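Local structure of cytochrome C'' (1GU2) at residues 12-16 with 106-110; 73-77 with 116-122; 90-94 with 109-113. The protein binds a covalently attached heme c and, as a monomer, probably serves in electron transfer. All blocks are in the same frame, centred on the assembly; numbering follows the deposited sequence.

Contact 1: 12-16 with 106-110; sequences YTNIA and PSEKA
Tyr12 reaches across to Lys109, and its side chain can be followed atom by atom from CB to the hydroxyl. The backbone points Tyr12 CB at helix 106-118, where it lies 3.5 Å from Pro106 O and also packs on Ala110 CB. CG is anti to the carbonyl carbon (chi1 -69°), a torsion that swings the ring alongside the backbone N so that one face meets Lys109. At the root of the ring, CG and CD2 rest on Lys109 CB, with CD2 to CB at 3.8 Å. Further out, Tyr12 CE1 and CZ are each 3.8 Å from Lys109 CD. That CD stands 3.9 Å from the ring centroid, 19° off the normal, a CH-pi contact made over the face but shifted toward the rim. The lysine is fully extended beyond CG, which carries its ammonium past the ring to the phenol end. There one water joins the two side chains: it accepts from Lys109 NZ at 2.8 Å and is also hydrogen-bonded to Tyr12 OH. The main charge partner of Lys109 is Asp103, which forms a salt bridge with NZ, so the amine is held by an anion as well as by the water.

Thr13 touches the Ala110 methyl with OG1, although the hydroxyl is bonded to Val9 O in its own helix. One turn along, Ile15 CG2 meets Pro106 CG at 3.6 Å, the two side chains crossing at about a right angle, and Ala16 CB rests 3.6 Å from Ser107 N. Tyr23 from a loop also packs on Ala16, Ser107 and Ala110.

Ala16 and Ala110 are consistent with the close approach of the two short axes, 7.9 Å at 153°. This is a nearly antiparallel helix pair, joining the N-terminal helix 2-19 to helix 106-118 in a mainly helical c-type cytochrome.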
# COMPACT_ATOMS: atom_id res chain seq x y z
N TYR A 12 2.54 -1.79 -12.50
CA TYR A 12 1.14 -1.99 -12.17
C TYR A 12 0.23 -1.05 -12.97
O TYR A 12 -0.92 -1.43 -13.30
CB TYR A 12 0.89 -1.80 -10.68
CG TYR A 12 1.50 -2.90 -9.83
CD1 TYR A 12 1.28 -4.22 -10.06
CD2 TYR A 12 2.30 -2.55 -8.75
CE1 TYR A 12 1.86 -5.22 -9.25
CE2 TYR A 12 2.88 -3.54 -7.94
CZ TYR A 12 2.66 -4.85 -8.20
OH TYR A 12 3.23 -5.80 -7.39
N THR A 13 0.72 0.14 -13.32
CA THR A 13 -0.11 1.01 -14.18
C THR A 13 -0.37 0.38 -15.52
O THR A 13 -1.52 0.40 -16.03
CB THR A 13 0.60 2.35 -14.39
OG1 THR A 13 0.70 3.04 -13.12
CG2 THR A 13 -0.21 3.20 -15.35
N ASN A 14 0.67 -0.20 -16.11
CA ASN A 14 0.49 -0.79 -17.43
C ASN A 14 -0.40 -2.02 -17.37
O ASN A 14 -1.24 -2.21 -18.28
CB ASN A 14 1.88 -1.08 -18.02
CG ASN A 14 2.63 0.20 -18.32
OD1 ASN A 14 2.06 1.29 -18.51
ND2 ASN A 14 3.94 0.03 -18.34
N ILE A 15 -0.28 -2.87 -16.33
CA ILE A 15 -1.20 -4.00 -16.16
C ILE A 15 -2.63 -3.50 -16.01
O ILE A 15 -3.57 -4.04 -16.61
CB ILE A 15 -0.75 -4.85 -14.98
CG1 ILE A 15 0.59 -5.55 -15.24
CG2 ILE A 15 -1.83 -5.85 -14.60
CD1 ILE A 15 1.27 -6.17 -14.04
N ALA A 16 -2.84 -2.46 -15.18
CA ALA A 16 -4.17 -1.92 -14.93
C ALA A 16 -4.78 -1.34 -16.20
O ALA A 16 -5.97 -1.57 -16.47
CB ALA A 16 -4.07 -0.83 -13.85
N PRO A 106 -4.53 -4.28 -9.77
CA PRO A 106 -3.37 -3.56 -10.27
C PRO A 106 -3.46 -2.04 -10.12
O PRO A 106 -2.47 -1.39 -9.73
CB PRO A 106 -3.32 -4.01 -11.75
CG PRO A 106 -4.01 -5.31 -11.82
CD PRO A 106 -5.06 -5.28 -10.74
N SER A 107 -4.64 -1.43 -10.38
CA SER A 107 -4.77 0.01 -10.18
C SER A 107 -4.68 0.40 -8.71
O SER A 107 -4.10 1.44 -8.39
CB SER A 107 -6.06 0.56 -10.80
OG SER A 107 -7.23 -0.01 -10.26
N GLU A 108 -5.22 -0.38 -7.77
CA GLU A 108 -5.07 -0.11 -6.39
C GLU A 108 -3.59 -0.14 -6.01
O GLU A 108 -3.15 0.72 -5.24
CB GLU A 108 -5.87 -1.13 -5.52
CG GLU A 108 -7.35 -0.94 -5.57
CD GLU A 108 -8.12 -2.02 -4.83
OE1 GLU A 108 -7.65 -3.19 -4.78
OE2 GLU A 108 -9.21 -1.66 -4.28
N LYS A 109 -2.83 -1.09 -6.52
CA LYS A 109 -1.40 -1.18 -6.18
C LYS A 109 -0.62 -0.02 -6.76
O LYS A 109 0.21 0.59 -6.09
CB LYS A 109 -0.83 -2.53 -6.67
CG LYS A 109 -1.40 -3.76 -5.97
CD LYS A 109 -0.73 -5.04 -6.49
CE LYS A 109 -1.37 -6.22 -5.80
NZ LYS A 109 -0.85 -7.50 -6.33
N ALA A 110 -0.88 0.34 -8.02
CA ALA A 110 -0.22 1.49 -8.60
C ALA A 110 -0.53 2.77 -7.84
O ALA A 110 0.35 3.58 -7.53
CB ALA A 110 -0.66 1.63 -10.05
O HOH W 1 1.95 -7.50 -5.99

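Contact 2: 73-77 with 116-122. With HEC (heme c), chain C.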
# COMPACT_ATOMS: atom_id res chain seq x y z
N LEU A 73 6.01 2.11 6.03
CA LEU A 73 5.84 1.68 4.65
C LEU A 73 6.49 2.59 3.59
O LEU A 73 6.86 2.11 2.52
CB LEU A 73 4.35 1.58 4.33
CG LEU A 73 3.55 0.56 5.17
CD1 LEU A 73 2.13 0.44 4.63
CD2 LEU A 73 4.25 -0.81 5.21
N ALA A 74 6.63 3.90 3.89
CA ALA A 74 7.14 4.82 2.89
C ALA A 74 8.61 4.58 2.60
O ALA A 74 9.44 4.62 3.51
CB ALA A 74 6.93 6.24 3.39
N PRO A 75 8.99 4.28 1.36
CA PRO A 75 10.38 3.87 1.07
C PRO A 75 11.42 4.96 1.15
O PRO A 75 12.60 4.65 1.30
CB PRO A 75 10.30 3.25 -0.33
CG PRO A 75 9.13 3.93 -0.94
CD PRO A 75 8.12 4.12 0.18
N ARG A 76 11.02 6.23 1.16
CA ARG A 76 12.02 7.29 1.42
C ARG A 76 12.43 7.29 2.89
O ARG A 76 13.55 7.68 3.23
CB ARG A 76 11.50 8.64 0.92
CG ARG A 76 12.48 9.78 1.16
CD ARG A 76 13.79 9.65 0.47
NE ARG A 76 13.81 9.65 -0.99
CZ ARG A 76 14.75 9.05 -1.74
NH1 ARG A 76 14.71 9.09 -3.07
NH2 ARG A 76 15.79 8.37 -1.23
N VAL A 77 11.54 6.84 3.77
CA VAL A 77 11.79 6.81 5.20
C VAL A 77 12.39 5.49 5.61
O VAL A 77 13.39 5.46 6.33
CB VAL A 77 10.50 7.07 5.96
CG1 VAL A 77 10.67 6.95 7.47
CG2 VAL A 77 10.07 8.47 5.53
N LEU A 116 2.58 6.24 -1.59
CA LEU A 116 3.74 6.04 -0.70
C LEU A 116 4.94 6.90 -1.12
O LEU A 116 5.67 7.37 -0.20
CB LEU A 116 4.17 4.60 -0.67
CG LEU A 116 3.27 3.58 0.01
CD1 LEU A 116 3.94 2.20 -0.01
CD2 LEU A 116 2.94 3.94 1.44
N LEU A 117 5.17 7.11 -2.40
CA LEU A 117 6.29 7.93 -2.90
C LEU A 117 6.15 9.37 -2.45
O LEU A 117 7.13 10.11 -2.42
CB LEU A 117 6.42 7.88 -4.42
CG LEU A 117 6.79 6.55 -5.06
CD1 LEU A 117 6.78 6.61 -6.58
CD2 LEU A 117 8.12 6.06 -4.53
N THR A 118 4.95 9.81 -2.10
CA THR A 118 4.72 11.19 -1.78
C THR A 118 4.77 11.49 -0.27
O THR A 118 4.77 12.66 0.11
CB THR A 118 3.34 11.72 -2.23
OG1 THR A 118 2.26 11.11 -1.48
CG2 THR A 118 3.22 11.47 -3.69
N GLU A 119 4.79 10.45 0.55
CA GLU A 119 4.77 10.55 2.01
C GLU A 119 6.18 10.39 2.52
O GLU A 119 6.76 9.38 2.85
CB GLU A 119 3.80 9.55 2.65
CG GLU A 119 2.36 9.87 2.30
CD GLU A 119 1.79 10.89 3.24
OE1 GLU A 119 2.49 11.78 3.74
OE2 GLU A 119 0.58 10.83 3.52
N THR A 120 6.91 11.49 2.62
CA THR A 120 8.34 11.36 2.91
C THR A 120 8.64 11.91 4.30
O THR A 120 9.80 11.94 4.70
CB THR A 120 9.19 12.13 1.89
OG1 THR A 120 8.89 13.51 2.04
CG2 THR A 120 8.87 11.78 0.42
N LYS A 121 7.64 12.40 5.04
CA LYS A 121 7.91 13.01 6.34
C LYS A 121 7.01 12.42 7.44
O LYS A 121 5.76 12.49 7.36
CB LYS A 121 7.69 14.52 6.29
CG LYS A 121 8.49 15.24 5.20
CD LYS A 121 9.83 15.68 5.78
CE LYS A 121 10.64 16.44 4.73
NZ LYS A 121 12.12 16.41 4.99
N PRO A 122 7.58 11.83 8.46
CA PRO A 122 6.76 11.35 9.59
C PRO A 122 6.03 12.48 10.25
O PRO A 122 6.53 13.59 10.42
CB PRO A 122 7.80 10.71 10.51
CG PRO A 122 8.94 10.39 9.60
CD PRO A 122 9.00 11.52 8.61
FE HEC C . -0.05 -3.99 6.05
CHA HEC C . 3.19 -5.07 5.79
CHB HEC C . 0.24 -2.45 3.02
CHC HEC C . -3.42 -3.36 6.10
CHD HEC C . -0.20 -5.24 9.25
NA HEC C . 1.42 -3.74 4.71
C1A HEC C . 2.72 -4.27 4.76
C2A HEC C . 3.45 -3.89 3.59
C3A HEC C . 2.64 -3.12 2.84
C4A HEC C . 1.37 -3.05 3.51
CMA HEC C . 2.95 -2.44 1.48
CAA HEC C . 4.90 -4.30 3.28
CBA HEC C . 4.98 -5.58 2.43
CGA HEC C . 6.39 -5.99 2.15
O1A HEC C . 6.64 -7.21 2.03
O2A HEC C . 7.29 -5.14 2.05
NB HEC C . -1.33 -3.10 4.79
C1B HEC C . -1.04 -2.54 3.58
C2B HEC C . -2.27 -2.10 2.94
C3B HEC C . -3.30 -2.38 3.79
C4B HEC C . -2.70 -2.98 4.96
CMB HEC C . -2.37 -1.45 1.55
CAB HEC C . -4.81 -2.12 3.62
CBB HEC C . -5.37 -2.82 2.39
NC HEC C . -1.51 -4.24 7.40
C1C HEC C . -2.85 -3.87 7.25
C2C HEC C . -3.55 -4.09 8.49
C3C HEC C . -2.65 -4.59 9.39
C4C HEC C . -1.39 -4.70 8.71
CMC HEC C . -5.03 -3.71 8.67
CAC HEC C . -2.82 -4.91 10.87
CBC HEC C . -3.92 -5.93 11.15
ND HEC C . 1.23 -4.94 7.26
C1D HEC C . 0.97 -5.41 8.55
C2D HEC C . 2.07 -6.22 9.01
C3D HEC C . 2.95 -6.33 7.97
C4D HEC C . 2.49 -5.43 6.93
CMD HEC C . 2.18 -6.86 10.40
CAD HEC C . 4.17 -7.28 7.91
CBD HEC C . 5.36 -6.79 8.77
CGD HEC C . 6.32 -5.89 8.02
O1D HEC C . 7.09 -5.10 8.64
O2D HEC C . 6.37 -5.95 6.76
O HOH W 2 8.47 7.43 0.26
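Ala74 presses its CB to 3.2 Å from Glu119 O, a notably tight approach of a methyl to a carbonyl and the closest between the two segments. It belongs to a junction of a c-type cytochrome in which the loop over one heme face packs against helix 106-118 and the chain that follows. The loop folds back through a type I-like turn, with Pro75 second and the bond Val77 N to Ala74 O closing it; Ala74 is also backbone-bonded to Pro57. A single water links the main chains, accepting from Arg76 N and donating to Leu116 O at 2.8 Å. Leu116 O also takes the bond from Glu119 N, so two donors share it.

Leu116 carries the apolar side. Its CB meets Pro75 CD at 4.1 Å, the side chains crossing at about a right angle, while its CD2 backs onto Leu73 CB. Leu73, with CG anti to the carbonyl carbon (chi1 -61°), spreads both methyls over a heme pyrrole: CD2 is 3.6 Å from HEC C2A and CD1 is 3.7 Å from HEC C4A. Its side chain is also about 4 Å from that of the axial ligand His53. With an alanine here both methyls are removed, and that pyrrole face would probably lose the leucine's apolar cover and a gap open beside His53.

Farther along, Arg76 and Thr120 run side by side, pointing the same way, and Val77 CG2 rests 3.6 Å from Thr120 O.

Contact 3: 90-94 with 109-113. With HEC (heme c), chain C.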
# COMPACT_ATOMS: atom_id res chain seq x y z
N ASP A 90 5.04 -10.83 -4.58
CA ASP A 90 4.32 -11.97 -4.00
C ASP A 90 3.89 -11.65 -2.59
O ASP A 90 2.79 -12.02 -2.16
CB ASP A 90 5.27 -13.18 -4.07
CG ASP A 90 5.67 -13.64 -5.44
OD1 ASP A 90 4.87 -13.41 -6.39
OD2 ASP A 90 6.78 -14.25 -5.61
N GLU A 91 4.74 -10.99 -1.82
CA GLU A 91 4.37 -10.68 -0.42
C GLU A 91 3.20 -9.71 -0.38
O GLU A 91 2.33 -9.84 0.49
CB GLU A 91 5.59 -10.12 0.35
CG GLU A 91 6.68 -11.15 0.47
CD GLU A 91 6.43 -12.29 1.44
OE1 GLU A 91 5.54 -12.19 2.32
OE2 GLU A 91 7.16 -13.31 1.29
N PHE A 92 3.14 -8.74 -1.28
CA PHE A 92 2.03 -7.79 -1.29
C PHE A 92 0.73 -8.48 -1.69
O PHE A 92 -0.32 -8.25 -1.10
CB PHE A 92 2.34 -6.62 -2.22
CG PHE A 92 1.45 -5.38 -2.12
CD1 PHE A 92 0.57 -5.13 -1.13
CD2 PHE A 92 1.57 -4.40 -3.08
CE1 PHE A 92 -0.18 -3.97 -1.02
CE2 PHE A 92 0.86 -3.22 -3.05
CZ PHE A 92 -0.02 -3.01 -2.01
N THR A 93 0.80 -9.38 -2.65
CA THR A 93 -0.35 -10.22 -3.01
C THR A 93 -0.83 -11.03 -1.81
O THR A 93 -2.05 -11.06 -1.49
CB THR A 93 0.02 -11.14 -4.18
OG1 THR A 93 0.10 -10.36 -5.39
CG2 THR A 93 -1.05 -12.20 -4.40
N LYS A 94 0.08 -11.68 -1.09
CA LYS A 94 -0.32 -12.46 0.10
C LYS A 94 -0.97 -11.55 1.14
O LYS A 94 -1.98 -11.88 1.76
CB LYS A 94 0.86 -13.21 0.67
CG LYS A 94 1.34 -14.39 -0.18
CD LYS A 94 2.63 -14.98 0.49
CE LYS A 94 3.28 -16.12 -0.23
NZ LYS A 94 4.69 -16.31 0.28
N LYS A 109 -2.83 -1.09 -6.52
CA LYS A 109 -1.40 -1.18 -6.18
C LYS A 109 -0.62 -0.02 -6.76
O LYS A 109 0.21 0.59 -6.09
CB LYS A 109 -0.83 -2.53 -6.67
CG LYS A 109 -1.40 -3.76 -5.97
CD LYS A 109 -0.73 -5.04 -6.49
CE LYS A 109 -1.37 -6.22 -5.80
NZ LYS A 109 -0.85 -7.50 -6.33
N ALA A 110 -0.88 0.34 -8.02
CA ALA A 110 -0.22 1.49 -8.60
C ALA A 110 -0.53 2.77 -7.84
O ALA A 110 0.35 3.58 -7.53
CB ALA A 110 -0.66 1.63 -10.05
N ASN A 111 -1.81 3.01 -7.51
CA ASN A 111 -2.20 4.21 -6.83
C ASN A 111 -1.60 4.26 -5.42
O ASN A 111 -1.16 5.32 -4.96
CB ASN A 111 -3.74 4.31 -6.69
CG ASN A 111 -4.48 4.61 -7.97
OD1 ASN A 111 -3.88 5.02 -8.97
ND2 ASN A 111 -5.80 4.42 -7.93
N PHE A 112 -1.59 3.12 -4.73
CA PHE A 112 -1.08 3.08 -3.38
C PHE A 112 0.43 3.30 -3.33
O PHE A 112 0.90 4.06 -2.50
CB PHE A 112 -1.47 1.75 -2.72
CG PHE A 112 -0.87 1.64 -1.33
CD1 PHE A 112 0.10 0.70 -1.05
CD2 PHE A 112 -1.31 2.51 -0.35
CE1 PHE A 112 0.64 0.61 0.22
CE2 PHE A 112 -0.76 2.47 0.90
CZ PHE A 112 0.20 1.52 1.16
N ILE A 113 1.19 2.65 -4.22
CA ILE A 113 2.64 2.82 -4.20
C ILE A 113 2.99 4.24 -4.63
O ILE A 113 3.89 4.86 -4.05
CB ILE A 113 3.36 1.72 -5.00
CG1 ILE A 113 3.04 0.32 -4.47
CG2 ILE A 113 4.85 2.02 -5.02
CD1 ILE A 113 3.59 -0.83 -5.31
FE HEC C . -0.05 -3.99 6.05
CHA HEC C . 3.19 -5.07 5.79
CHB HEC C . 0.24 -2.45 3.02
CHC HEC C . -3.42 -3.36 6.10
CHD HEC C . -0.20 -5.24 9.25
NA HEC C . 1.42 -3.74 4.71
C1A HEC C . 2.72 -4.27 4.76
C2A HEC C . 3.45 -3.89 3.59
C3A HEC C . 2.64 -3.12 2.84
C4A HEC C . 1.37 -3.05 3.51
CMA HEC C . 2.95 -2.44 1.48
CAA HEC C . 4.90 -4.30 3.28
CBA HEC C . 4.98 -5.58 2.43
CGA HEC C . 6.39 -5.99 2.15
O1A HEC C . 6.64 -7.21 2.03
O2A HEC C . 7.29 -5.14 2.05
NB HEC C . -1.33 -3.10 4.79
C1B HEC C . -1.04 -2.54 3.58
C2B HEC C . -2.27 -2.10 2.94
C3B HEC C . -3.30 -2.38 3.79
C4B HEC C . -2.70 -2.98 4.96
CMB HEC C . -2.37 -1.45 1.55
CAB HEC C . -4.81 -2.12 3.62
CBB HEC C . -5.37 -2.82 2.39
NC HEC C . -1.51 -4.24 7.40
C1C HEC C . -2.85 -3.87 7.25
C2C HEC C . -3.55 -4.09 8.49
C3C HEC C . -2.65 -4.59 9.39
C4C HEC C . -1.39 -4.70 8.71
CMC HEC C . -5.03 -3.71 8.67
CAC HEC C . -2.82 -4.91 10.87
CBC HEC C . -3.92 -5.93 11.15
ND HEC C . 1.23 -4.94 7.26
C1D HEC C . 0.97 -5.41 8.55
C2D HEC C . 2.07 -6.22 9.01
C3D HEC C . 2.95 -6.33 7.97
C4D HEC C . 2.49 -5.43 6.93
CMD HEC C . 2.18 -6.86 10.40
CAD HEC C . 4.17 -7.28 7.91
CBD HEC C . 5.36 -6.79 8.77
CGD HEC C . 6.32 -5.89 8.02
O1D HEC C . 7.09 -5.10 8.64
O2D HEC C . 6.37 -5.95 6.76
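Phe92 reaches across to helix 106-118 and spans much of a wide gap: the axes of the two short segments are 13.4 Å apart and inclined at 105°. With CG anti to the backbone N (chi1 -167°), the ring extends outward from its helix, and its CE2 meets Lys109 CG at 3.7 Å as the two side chains slide past each other in opposite directions. Phe92 CZ also touches Phe112 CD1 at 3.8 Å, the rings' side chains crossing at a slant, and Ile113 CD1 closes in on CE2.

Phe112 packs on the heme, and Phe92 lies more loosely beside it. HEC CMB sits over a face of Phe112, 3.9 Å from Phe112 CE1, yet at the edge of Phe92; HEC CMA stands above a face of Phe92, offset toward the rim.

At the polar end, Thr93 OG1 is 3.2 Å from Lys109 NZ and is hydrogen-bonded to Asp103 OD2. The chemistry is thus divided: the aromatic carbons probably help keep this heme edge apolar, next to the helix that supplies the axial ligand His95, while the lysine's charge is probably balanced by the same Asp103, on the side of Phe92 turned away from the heme.

In the fold
From the N terminus, residues 12-16 on helix 2-19 wait longest for their partner: contact 1 closes a loop of 89 residues when helix 106-118 begins. Within that span, 73-77 opens contact 2, which is completed only at 116-122, so contacts 1 and 2 cross. Contact 3, between 90-94 and 109-113, falls wholly within the span of contact 2. All three end on or just past helix 106-118. Contacts 1 and 3 share Lys109 and Ala110 and touch through Tyr12 and Ile113; contacts 2 and 3 meet through Leu73 and Phe112, beside the heme. Helix 106-118 therefore ties the N-terminal helix, the heme-covering loop and helix 85-100 together.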